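Local coordinates for protein polysialic acid O-acetyltransferase (Escherichia coli, PDB 3JQY) that transfers acetyl groups from acetyl-CoA to the hydroxyls at positions 7 or 9 of sialic acid units in the polysialic acid capsule, at residues 62-67 and 84-89; 132-137 and 169-174. One frame throughout, in Å; residues are numbered along the deposited sequence.

Contact 1: 62-67 and 84-89; sequences NKLIIE and NYVRIH
E67, just past the end of strand 63-66, meets R87 of the parallel strand 85-88 in a salt bridge in which a single carboxylate oxygen, OE2, accepts two N-H bonds. R87 presents NE and NH2 side-on, and OE2 of E67 lies in the guanidinium plane, 2.7 Å from NH2 and 3.0 Å from NE. The extended arginine chain, with CG anti to the backbone N (chi1 179°), carries that group out over the face it shares with Y85, K63 and I65. The other oxygen, OE1, accepts the backbone N-H of K90, and both ends of the carboxylate are thereby occupied. The H89 ring lies over one face of the guanidinium, while its own ND1 is bonded to the carbonyl of I108 on the next strand. An alanine in place of E67 would probably leave R87 without its countercharge and the K90 amide without this acceptor.

Five backbone bonds join the strands, the donors alternating between them: K63 N to N84 O, V86 N to K63 O, I65 N to V86 O, I88 N to I65 O and E67 N to I88 O. On the other edge the backbones of N62, L64 and I66 bond to those of V41, V43 and G45. N84 closes its end through its side chain, OD1 accepting from S104 N and ND2 donating to R80 O. Apolar side chains make the rest of the contact: L64 CD1 rests 3.7 Å from V86 CG1 on the buried face, and I65 CD1 sits 3.7 Å from Y85 CE1 on the other. Parallel strands in register, with aliphatic pairs L64/V86 and I66/I88 turned to the buried face, fit the left-handed parallel beta-helix of hexapeptide-repeat transferases.

Contact 2: 132-137 and 169-174; sequences DCMIAR and YVWVGR
Successive coils of the left-handed beta-helix of the hexapeptide acyltransferases meet here, with short strands 134-135 and 171-172 running parallel and M134 opposite W171, I135 opposite V172. On the face of M134 and W171, the methionine lays its methyl on the indole: CE stands 3.4 Å from the centroid of the five-membered ring and almost on its normal, a CH-pi contact, while SD is farther off and oblique. The methionine chain bends at chi3 (68°), and that turn carries CE over the ring. A flexible thioether suits this place, since it can follow a flat aromatic surface. H147 of a second subunit, an acetyl-CoA-binding residue by similarity, meets the W171 ring edge-to-face and also packs on M134, and the pair thus lines a subunit interface beside a probable acetyl-CoA site.

On the face of I135 and V172, I135 CD1 fits 3.6 Å from V172 CG2, a pair of beta-branched side chains lying side by side in the buried interior. The backbone bonds between the strands are M134 N to V170 O (3.0 Å), V172 N to M134 O and A136 N to V172 O. Beyond them, R174 reaches the second subunit in a salt bridge with its E119, and D132, at the other end, pairs with R111 and with the hydroxyl of Y238. A136 is small enough for its CB to approach the backbone N of R174 to 3.4 Å. At C133 the ladder continues through a side chain: SG, anti to the carbonyl carbon (chi1 -70°), accepts the N-H of V170 at 3.4 Å, with an angle of 162° at the hydrogen.

Overall arrangement
Contact 1 and contact 2 come one after the other along the chain and lie on opposite sides of its centre, their own centres 21 Å apart and their nearest atoms about 8 Å apart, without touching. They belong to different sheets of the same left-handed beta-helix: 62-67 and 84-89 are neighbours in the seven-stranded sheet, 132-137 and 169-174 in the sheet that starts at 113-114. Contact 1 is remote from the annotated sites and touches no other chain of the assembly. Contact 2 faces a second subunit of the trimer, and the W171 side chain lies about 11 Å from that of K215, which probably binds acetyl-CoA.

Contact 1: 62-67 and 84-89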
# COMPACT_ATOMS: atom_id res chain seq x y z
N ASN B 62 -12.15 31.55 4.40
CA ASN B 62 -12.46 30.13 4.42
C ASN B 62 -13.51 29.84 5.47
O ASN B 62 -13.71 30.62 6.39
CB ASN B 62 -11.20 29.33 4.76
CG ASN B 62 -10.09 29.57 3.76
OD1 ASN B 62 -9.08 30.21 4.06
ND2 ASN B 62 -10.26 29.04 2.56
N LYS B 63 -14.19 28.71 5.34
CA LYS B 63 -15.16 28.29 6.34
C LYS B 63 -15.09 26.80 6.64
O LYS B 63 -15.11 25.98 5.72
CB LYS B 63 -16.58 28.69 5.94
CG LYS B 63 -17.59 28.57 7.09
CD LYS B 63 -18.96 29.13 6.70
CE LYS B 63 -19.94 29.07 7.86
NZ LYS B 63 -21.28 29.61 7.48
N LEU B 64 -15.00 26.47 7.92
CA LEU B 64 -15.12 25.10 8.40
C LEU B 64 -16.35 25.00 9.28
O LEU B 64 -16.50 25.75 10.24
CB LEU B 64 -13.88 24.70 9.21
CG LEU B 64 -13.97 23.37 9.97
CD1 LEU B 64 -14.20 22.22 9.01
CD2 LEU B 64 -12.71 23.13 10.80
N ILE B 65 -17.24 24.07 8.94
CA ILE B 65 -18.44 23.80 9.71
C ILE B 65 -18.44 22.35 10.14
O ILE B 65 -18.36 21.45 9.30
CB ILE B 65 -19.71 24.00 8.86
CG1 ILE B 65 -19.84 25.45 8.41
CG2 ILE B 65 -20.96 23.54 9.64
CD1 ILE B 65 -20.84 25.63 7.29
N ILE B 66 -18.51 22.10 11.44
CA ILE B 66 -18.64 20.74 11.93
C ILE B 66 -19.87 20.68 12.83
O ILE B 66 -19.97 21.43 13.79
CB ILE B 66 -17.40 20.31 12.75
CG1 ILE B 66 -16.12 20.49 11.93
CG2 ILE B 66 -17.56 18.85 13.22
CD1 ILE B 66 -14.86 20.04 12.64
N GLU B 67 -20.80 19.80 12.50
CA GLU B 67 -22.10 19.80 13.17
C GLU B 67 -22.10 19.06 14.52
O GLU B 67 -21.10 18.45 14.90
CB GLU B 67 -23.18 19.26 12.23
CG GLU B 67 -23.28 20.07 10.93
CD GLU B 67 -24.43 19.65 10.04
OE1 GLU B 67 -25.11 18.65 10.37
OE2 GLU B 67 -24.67 20.33 9.02
N ASN B 84 -12.27 28.60 0.46
CA ASN B 84 -12.52 27.17 0.65
C ASN B 84 -13.64 26.94 1.65
O ASN B 84 -13.94 27.80 2.48
CB ASN B 84 -11.26 26.47 1.18
CG ASN B 84 -10.08 26.58 0.24
OD1 ASN B 84 -10.04 25.93 -0.80
ND2 ASN B 84 -9.10 27.39 0.62
N TYR B 85 -14.25 25.75 1.59
CA TYR B 85 -15.43 25.43 2.40
C TYR B 85 -15.37 23.95 2.74
O TYR B 85 -15.23 23.11 1.85
CB TYR B 85 -16.70 25.71 1.59
CG TYR B 85 -18.02 25.38 2.26
CD1 TYR B 85 -18.64 26.28 3.11
CD2 TYR B 85 -18.65 24.17 2.01
CE1 TYR B 85 -19.86 25.98 3.71
CE2 TYR B 85 -19.87 23.86 2.60
CZ TYR B 85 -20.47 24.77 3.45
OH TYR B 85 -21.67 24.45 4.03
N VAL B 86 -15.43 23.63 4.03
CA VAL B 86 -15.49 22.24 4.48
C VAL B 86 -16.66 22.11 5.45
O VAL B 86 -16.76 22.87 6.42
CB VAL B 86 -14.18 21.81 5.19
CG1 VAL B 86 -14.29 20.39 5.74
CG2 VAL B 86 -12.99 21.92 4.23
N ARG B 87 -17.55 21.16 5.19
CA ARG B 87 -18.68 20.93 6.07
C ARG B 87 -18.80 19.46 6.40
O ARG B 87 -18.86 18.61 5.51
CB ARG B 87 -19.99 21.40 5.43
CG ARG B 87 -21.22 21.16 6.31
CD ARG B 87 -22.51 21.60 5.60
NE ARG B 87 -23.69 21.36 6.43
CZ ARG B 87 -24.94 21.62 6.05
NH1 ARG B 87 -25.18 22.12 4.84
NH2 ARG B 87 -25.96 21.37 6.87
N ILE B 88 -18.81 19.17 7.70
CA ILE B 88 -18.94 17.81 8.17
C ILE B 88 -20.27 17.65 8.88
O ILE B 88 -20.51 18.27 9.92
CB ILE B 88 -17.77 17.44 9.09
CG1 ILE B 88 -16.44 17.63 8.35
CG2 ILE B 88 -17.91 16.01 9.60
CD1 ILE B 88 -15.21 17.30 9.18
N HIS B 89 -21.15 16.83 8.31
CA HIS B 89 -22.53 16.71 8.80
C HIS B 89 -22.67 15.87 10.06
O HIS B 89 -21.81 15.05 10.39
CB HIS B 89 -23.42 16.12 7.70
CG HIS B 89 -23.80 17.09 6.62
ND1 HIS B 89 -22.90 17.54 5.68
CD2 HIS B 89 -24.99 17.65 6.31
CE1 HIS B 89 -23.51 18.36 4.84
NE2 HIS B 89 -24.78 18.44 5.20

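Contact 2: 132-137 and 169-174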
# COMPACT_ATOMS: atom_id res chain seq x y z
N ASP B 132 -24.31 8.10 5.16
CA ASP B 132 -24.33 6.66 5.42
C ASP B 132 -23.24 5.87 4.71
O ASP B 132 -23.43 4.70 4.39
CB ASP B 132 -25.70 6.07 5.06
CG ASP B 132 -26.81 6.67 5.87
OD1 ASP B 132 -26.72 6.65 7.12
OD2 ASP B 132 -27.79 7.17 5.26
N CYS B 133 -22.09 6.50 4.48
CA CYS B 133 -20.96 5.77 3.90
C CYS B 133 -20.09 5.09 4.96
O CYS B 133 -20.05 5.52 6.12
CB CYS B 133 -20.09 6.69 3.03
SG CYS B 133 -20.89 7.20 1.48
N MET B 134 -19.42 4.02 4.55
CA MET B 134 -18.45 3.35 5.39
C MET B 134 -17.11 3.42 4.68
O MET B 134 -16.88 2.71 3.71
CB MET B 134 -18.86 1.89 5.63
CG MET B 134 -17.90 1.12 6.56
SD MET B 134 -18.60 -0.46 7.11
CE MET B 134 -18.61 -1.38 5.57
N ILE B 135 -16.25 4.32 5.15
CA ILE B 135 -14.92 4.50 4.58
C ILE B 135 -13.90 3.85 5.50
O ILE B 135 -13.74 4.27 6.65
CB ILE B 135 -14.60 6.00 4.41
CG1 ILE B 135 -15.73 6.74 3.68
CG2 ILE B 135 -13.25 6.18 3.71
CD1 ILE B 135 -16.16 6.11 2.38
N ALA B 136 -13.21 2.83 5.02
CA ALA B 136 -12.26 2.09 5.84
C ALA B 136 -10.97 2.89 6.04
O ALA B 136 -10.86 4.04 5.61
CB ALA B 136 -11.95 0.74 5.21
N ARG B 137 -9.99 2.26 6.68
CA ARG B 137 -8.72 2.93 6.96
C ARG B 137 -7.91 3.13 5.69
O ARG B 137 -8.05 2.38 4.72
CB ARG B 137 -7.91 2.13 7.98
CG ARG B 137 -8.58 2.08 9.35
CD ARG B 137 -7.63 1.57 10.43
NE ARG B 137 -8.22 1.75 11.76
CZ ARG B 137 -7.51 1.82 12.89
NH1 ARG B 137 -6.19 1.73 12.85
NH2 ARG B 137 -8.13 1.99 14.05
N TYR B 169 -24.28 5.96 0.87
CA TYR B 169 -24.32 4.52 1.08
C TYR B 169 -23.32 3.77 0.19
O TYR B 169 -23.66 2.82 -0.50
CB TYR B 169 -25.75 3.96 0.92
CG TYR B 169 -25.93 2.66 1.66
CD1 TYR B 169 -25.81 2.61 3.04
CD2 TYR B 169 -26.20 1.47 0.98
CE1 TYR B 169 -25.95 1.43 3.74
CE2 TYR B 169 -26.35 0.26 1.69
CZ TYR B 169 -26.23 0.26 3.07
OH TYR B 169 -26.37 -0.91 3.78
N VAL B 170 -22.07 4.23 0.25
CA VAL B 170 -20.96 3.55 -0.41
C VAL B 170 -19.99 2.99 0.63
O VAL B 170 -19.70 3.64 1.63
CB VAL B 170 -20.22 4.50 -1.37
CG1 VAL B 170 -18.92 3.88 -1.86
CG2 VAL B 170 -21.12 4.85 -2.55
N TRP B 171 -19.50 1.78 0.37
CA TRP B 171 -18.47 1.17 1.21
C TRP B 171 -17.15 1.26 0.46
O TRP B 171 -16.98 0.63 -0.60
CB TRP B 171 -18.85 -0.29 1.50
CG TRP B 171 -17.76 -1.12 2.17
CD1 TRP B 171 -16.64 -0.66 2.79
CD2 TRP B 171 -17.73 -2.55 2.29
NE1 TRP B 171 -15.90 -1.72 3.28
CE2 TRP B 171 -16.56 -2.89 2.99
CE3 TRP B 171 -18.59 -3.57 1.87
CZ2 TRP B 171 -16.21 -4.21 3.27
CZ3 TRP B 171 -18.25 -4.88 2.15
CH2 TRP B 171 -17.07 -5.19 2.85
N VAL B 172 -16.23 2.08 0.97
CA VAL B 172 -14.89 2.13 0.39
C VAL B 172 -13.95 1.33 1.29
O VAL B 172 -13.81 1.61 2.48
CB VAL B 172 -14.37 3.57 0.19
CG1 VAL B 172 -12.98 3.54 -0.46
CG2 VAL B 172 -15.33 4.37 -0.70
N GLY B 173 -13.34 0.31 0.71
CA GLY B 173 -12.47 -0.60 1.43
C GLY B 173 -11.14 -0.01 1.83
O GLY B 173 -10.77 1.10 1.44
N ARG B 174 -10.41 -0.78 2.63
CA ARG B 174 -9.12 -0.37 3.17
C ARG B 174 -8.05 -0.22 2.09
O ARG B 174 -8.02 -0.96 1.11
CB ARG B 174 -8.68 -1.39 4.22
CG ARG B 174 -7.27 -1.25 4.72
CD ARG B 174 -7.01 -2.36 5.75
NE ARG B 174 -5.60 -2.50 6.07
CZ ARG B 174 -5.09 -3.54 6.73
NH1 ARG B 174 -5.87 -4.54 7.13
NH2 ARG B 174 -3.79 -3.58 6.98